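Long-range contact in ECF RNA polymerase sigma factor SigK (Mycobacterium tuberculosis, PDB 4NQW), which probably directs RNA polymerase to specific promoters as an extracytoplasmic-function sigma factor, held inactive by an anti-sigma factor until regulated proteolysis releases it: residues T50-L62 / L97-V109. Numbering follows the deposited sequence.
With CD (cadmium ion), chain L; CD (cadmium ion), chain C.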
# COMPACT_ATOMS: atom_id res chain seq x y z
N THR A 50 -8.06 -6.47 -10.41
CA THR A 50 -7.59 -5.78 -9.20
C THR A 50 -8.64 -4.90 -8.49
O THR A 50 -8.43 -4.51 -7.35
CB THR A 50 -6.38 -4.88 -9.53
OG1 THR A 50 -6.75 -3.89 -10.50
CG2 THR A 50 -5.22 -5.72 -10.07
N LYS A 51 -9.76 -4.62 -9.16
CA LYS A 51 -10.70 -3.60 -8.68
C LYS A 51 -11.27 -3.82 -7.28
O LYS A 51 -11.41 -2.87 -6.51
CB LYS A 51 -11.85 -3.41 -9.68
CG LYS A 51 -12.73 -4.63 -9.92
CD LYS A 51 -13.73 -4.37 -11.03
CE LYS A 51 -14.34 -5.65 -11.58
NZ LYS A 51 -15.27 -6.28 -10.61
N SER A 52 -11.59 -5.07 -6.94
CA SER A 52 -12.17 -5.38 -5.63
C SER A 52 -11.18 -5.15 -4.49
O SER A 52 -11.57 -4.75 -3.38
CB SER A 52 -12.71 -6.81 -5.59
OG SER A 52 -11.65 -7.76 -5.68
N ARG A 53 -9.90 -5.39 -4.75
CA ARG A 53 -8.86 -5.17 -3.75
C ARG A 53 -8.53 -3.68 -3.58
O ARG A 53 -8.30 -3.22 -2.46
CB ARG A 53 -7.60 -5.98 -4.08
CG ARG A 53 -7.74 -7.46 -3.78
CD ARG A 53 -6.44 -8.23 -3.91
NE ARG A 53 -6.40 -9.09 -5.09
CZ ARG A 53 -6.08 -8.69 -6.33
NH1 ARG A 53 -5.77 -7.42 -6.58
NH2 ARG A 53 -6.07 -9.57 -7.32
N VAL A 54 -8.51 -2.93 -4.68
CA VAL A 54 -8.27 -1.48 -4.59
C VAL A 54 -9.46 -0.77 -3.95
O VAL A 54 -9.30 -0.02 -2.98
CB VAL A 54 -7.99 -0.85 -5.97
CG1 VAL A 54 -7.91 0.67 -5.85
CG2 VAL A 54 -6.70 -1.40 -6.55
N TYR A 55 -10.65 -1.02 -4.48
CA TYR A 55 -11.87 -0.38 -3.97
C TYR A 55 -12.12 -0.73 -2.50
O TYR A 55 -12.50 0.14 -1.71
CB TYR A 55 -13.08 -0.80 -4.80
CG TYR A 55 -14.37 -0.14 -4.38
CD1 TYR A 55 -14.58 1.22 -4.62
CD2 TYR A 55 -15.38 -0.86 -3.76
CE1 TYR A 55 -15.77 1.83 -4.25
CE2 TYR A 55 -16.57 -0.26 -3.38
CZ TYR A 55 -16.75 1.09 -3.63
OH TYR A 55 -17.92 1.69 -3.25
N GLY A 56 -11.89 -1.99 -2.14
CA GLY A 56 -12.04 -2.45 -0.77
C GLY A 56 -11.07 -1.79 0.20
O GLY A 56 -11.44 -1.49 1.34
N LEU A 57 -9.84 -1.56 -0.24
CA LEU A 57 -8.85 -0.88 0.59
C LEU A 57 -9.26 0.57 0.81
O LEU A 57 -9.26 1.06 1.93
CB LEU A 57 -7.45 -0.95 -0.03
CG LEU A 57 -6.37 -0.16 0.72
CD1 LEU A 57 -6.27 -0.60 2.17
CD2 LEU A 57 -5.02 -0.32 0.03
N VAL A 58 -9.60 1.25 -0.28
CA VAL A 58 -10.03 2.64 -0.22
C VAL A 58 -11.26 2.79 0.67
O VAL A 58 -11.28 3.65 1.56
CB VAL A 58 -10.29 3.21 -1.63
CG1 VAL A 58 -10.93 4.59 -1.55
CG2 VAL A 58 -8.99 3.29 -2.42
N MET A 59 -12.27 1.95 0.45
CA MET A 59 -13.45 1.91 1.32
C MET A 59 -13.07 1.79 2.79
O MET A 59 -13.58 2.51 3.64
CB MET A 59 -14.39 0.75 0.94
CG MET A 59 -15.58 1.13 0.07
SD MET A 59 -16.57 2.50 0.71
CE MET A 59 -16.91 1.98 2.39
N ARG A 60 -12.15 0.86 3.07
CA ARG A 60 -11.69 0.63 4.44
C ARG A 60 -11.10 1.88 5.08
O ARG A 60 -11.39 2.18 6.24
CB ARG A 60 -10.66 -0.51 4.45
CG ARG A 60 -10.09 -0.84 5.82
CD ARG A 60 -11.17 -1.32 6.80
NE ARG A 60 -11.04 -0.65 8.09
CZ ARG A 60 -10.44 -1.15 9.17
NH1 ARG A 60 -9.89 -2.37 9.15
NH2 ARG A 60 -10.39 -0.43 10.29
N VAL A 61 -10.29 2.62 4.31
CA VAL A 61 -9.60 3.80 4.83
C VAL A 61 -10.53 5.01 4.93
O VAL A 61 -10.58 5.67 5.96
CB VAL A 61 -8.38 4.17 3.95
CG1 VAL A 61 -7.72 5.45 4.43
CG2 VAL A 61 -7.36 3.03 3.96
N LEU A 62 -11.28 5.29 3.86
CA LEU A 62 -12.14 6.47 3.79
C LEU A 62 -13.51 6.28 4.44
O LEU A 62 -14.04 7.21 5.04
CB LEU A 62 -12.31 6.92 2.34
CG LEU A 62 -11.04 7.11 1.51
CD1 LEU A 62 -11.38 7.61 0.12
CD2 LEU A 62 -10.06 8.06 2.19
N LEU A 97 0.43 -1.09 -7.52
CA LEU A 97 -0.94 -0.57 -7.55
C LEU A 97 -1.50 -0.30 -6.16
O LEU A 97 -2.03 0.78 -5.90
CB LEU A 97 -1.86 -1.56 -8.30
CG LEU A 97 -3.36 -1.27 -8.32
CD1 LEU A 97 -3.67 -0.02 -9.12
CD2 LEU A 97 -4.12 -2.47 -8.88
N LEU A 98 -1.40 -1.28 -5.26
CA LEU A 98 -1.98 -1.14 -3.92
C LEU A 98 -1.25 -0.08 -3.09
O LEU A 98 -1.87 0.60 -2.27
CB LEU A 98 -2.02 -2.47 -3.17
CG LEU A 98 -3.31 -3.28 -3.28
CD1 LEU A 98 -4.51 -2.50 -2.78
CD2 LEU A 98 -3.55 -3.74 -4.70
N THR A 99 0.05 0.06 -3.30
CA THR A 99 0.85 1.06 -2.60
C THR A 99 0.43 2.48 -2.98
O THR A 99 0.30 3.35 -2.12
CB THR A 99 2.35 0.88 -2.87
OG1 THR A 99 2.74 -0.44 -2.48
CG2 THR A 99 3.18 1.90 -2.11
N MET A 100 0.22 2.72 -4.28
CA MET A 100 -0.23 4.04 -4.74
C MET A 100 -1.68 4.31 -4.34
O MET A 100 -2.06 5.46 -4.12
CB MET A 100 -0.03 4.20 -6.25
CG MET A 100 -0.90 3.32 -7.14
SD MET A 100 -0.94 3.87 -8.86
CE MET A 100 0.80 3.81 -9.28
N ALA A 101 -2.48 3.25 -4.25
CA ALA A 101 -3.88 3.35 -3.81
C ALA A 101 -3.96 3.73 -2.33
O ALA A 101 -4.76 4.58 -1.94
CB ALA A 101 -4.61 2.04 -4.06
N HIS A 102 -3.13 3.07 -1.53
CA HIS A 102 -3.06 3.35 -0.10
C HIS A 102 -2.55 4.76 0.17
O HIS A 102 -3.08 5.47 1.03
CB HIS A 102 -2.14 2.36 0.59
CG HIS A 102 -2.13 2.49 2.08
ND1 HIS A 102 -3.12 1.95 2.87
CD2 HIS A 102 -1.28 3.13 2.91
CE1 HIS A 102 -2.87 2.24 4.13
NE2 HIS A 102 -1.76 2.95 4.19
N ARG A 103 -1.51 5.15 -0.55
CA ARG A 103 -0.93 6.48 -0.42
C ARG A 103 -1.98 7.55 -0.70
O ARG A 103 -2.04 8.56 0.00
CB ARG A 103 0.25 6.64 -1.38
CG ARG A 103 0.91 8.01 -1.35
CD ARG A 103 1.88 8.18 -2.51
NE ARG A 103 2.33 9.57 -2.64
CZ ARG A 103 3.52 10.03 -2.27
NH1 ARG A 103 4.43 9.22 -1.74
NH2 ARG A 103 3.81 11.31 -2.44
N ARG A 104 -2.82 7.31 -1.71
CA ARG A 104 -3.85 8.27 -2.11
C ARG A 104 -4.98 8.34 -1.09
O ARG A 104 -5.45 9.43 -0.76
CB ARG A 104 -4.39 7.92 -3.50
CG ARG A 104 -5.19 9.03 -4.16
CD ARG A 104 -5.46 8.72 -5.62
NE ARG A 104 -4.28 8.92 -6.46
CZ ARG A 104 -3.99 10.03 -7.14
NH1 ARG A 104 -4.79 11.10 -7.09
NH2 ARG A 104 -2.89 10.09 -7.88
N ALA A 105 -5.42 7.18 -0.60
CA ALA A 105 -6.49 7.12 0.40
C ALA A 105 -6.07 7.74 1.73
O ALA A 105 -6.82 8.52 2.32
CB ALA A 105 -6.92 5.68 0.61
N VAL A 106 -4.88 7.39 2.20
CA VAL A 106 -4.34 7.93 3.45
C VAL A 106 -4.18 9.45 3.35
O VAL A 106 -4.53 10.18 4.28
CB VAL A 106 -2.99 7.26 3.82
CG1 VAL A 106 -2.18 8.11 4.78
CG2 VAL A 106 -3.25 5.87 4.41
N ASP A 107 -3.64 9.91 2.23
CA ASP A 107 -3.54 11.34 1.95
C ASP A 107 -4.90 12.03 2.09
O ASP A 107 -5.00 13.11 2.67
CB ASP A 107 -2.96 11.56 0.55
CG ASP A 107 -3.12 12.99 0.08
OD1 ASP A 107 -4.19 13.33 -0.47
OD2 ASP A 107 -2.16 13.78 0.25
N ARG A 108 -5.93 11.41 1.53
CA ARG A 108 -7.31 11.92 1.60
C ARG A 108 -7.75 12.17 3.04
O ARG A 108 -8.39 13.18 3.33
CB ARG A 108 -8.27 10.93 0.94
CG ARG A 108 -9.36 11.56 0.08
CD ARG A 108 -8.79 12.08 -1.23
NE ARG A 108 -9.74 11.96 -2.34
CZ ARG A 108 -10.82 12.72 -2.50
NH1 ARG A 108 -11.13 13.68 -1.62
NH2 ARG A 108 -11.61 12.52 -3.55
N VAL A 109 -7.40 11.25 3.93
CA VAL A 109 -7.73 11.36 5.35
C VAL A 109 -6.93 12.46 6.04
O VAL A 109 -7.47 13.22 6.84
CB VAL A 109 -7.50 10.01 6.09
CG1 VAL A 109 -7.61 10.17 7.60
CG2 VAL A 109 -8.49 8.96 5.59
CD CD L . -0.07 13.81 1.45
CD CD C . -4.43 15.75 -0.67
O HOH W 1 -7.10 15.23 -0.58
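Val54, Leu57, Val61 and Leu62 pack against Leu97, Leu98, Ala101, Ala105 and Val109, joining two nearly parallel helices in the helical bundle of sigma-70 domain 2. The axes of segments 50-62 and 97-109 approach to 9.2 Å and cross at -20°. Small residues, Ala101 and Ala105, suit this spacing: Ala105 lies opposite Val58, and its single methyl lets the branched Val61 come close, with Val61 CG1 3.9 Å from Ala105 CB. A chi1 of 176° sets that CG1 opposite the backbone N of Val61 and carries it on to Val109 CG2 as well, at 3.8 Å, the two side chains crossing obliquely. Leu62 leaves its helix less directly: CD1 runs on extended (chi2 -177°), and it is the other branch, CD2, that turns to Ala105 O, 3.3 Å away, and to Arg108 CB; the aliphatic start of the arginine thus serves as a greasy surface.

At the other end, Val54 straddles two partners. Its CG1 touches Ala101 CB, while CG2 meets Leu97 CD2 at 3.6 Å, the two side chains crossing at about a right angle. The same Leu97 CD2 lies against CB of Thr50, at 3.4 Å, and against its CG2 and OG1. Leu57 sends CD2 against Leu98 CD1, at 3.6 Å, and reaches the edge of the His102 ring near its plane.

Further out, helix 65-82 covers one flank, where Val54 touches Tyr76 and Leu97 touches Val79. On helix 156-167, Tyr166 stacks on the His102 ring and touches Leu57. Thr50 suits a buried place because its hydroxyl is hydrogen-bonded to Phe46 O and Tyr76 OH. Asp107 points away from the interface and bridges two cadmium ions, one through each carboxylate oxygen, with Asp107 OD1 2.4 Å from its ion.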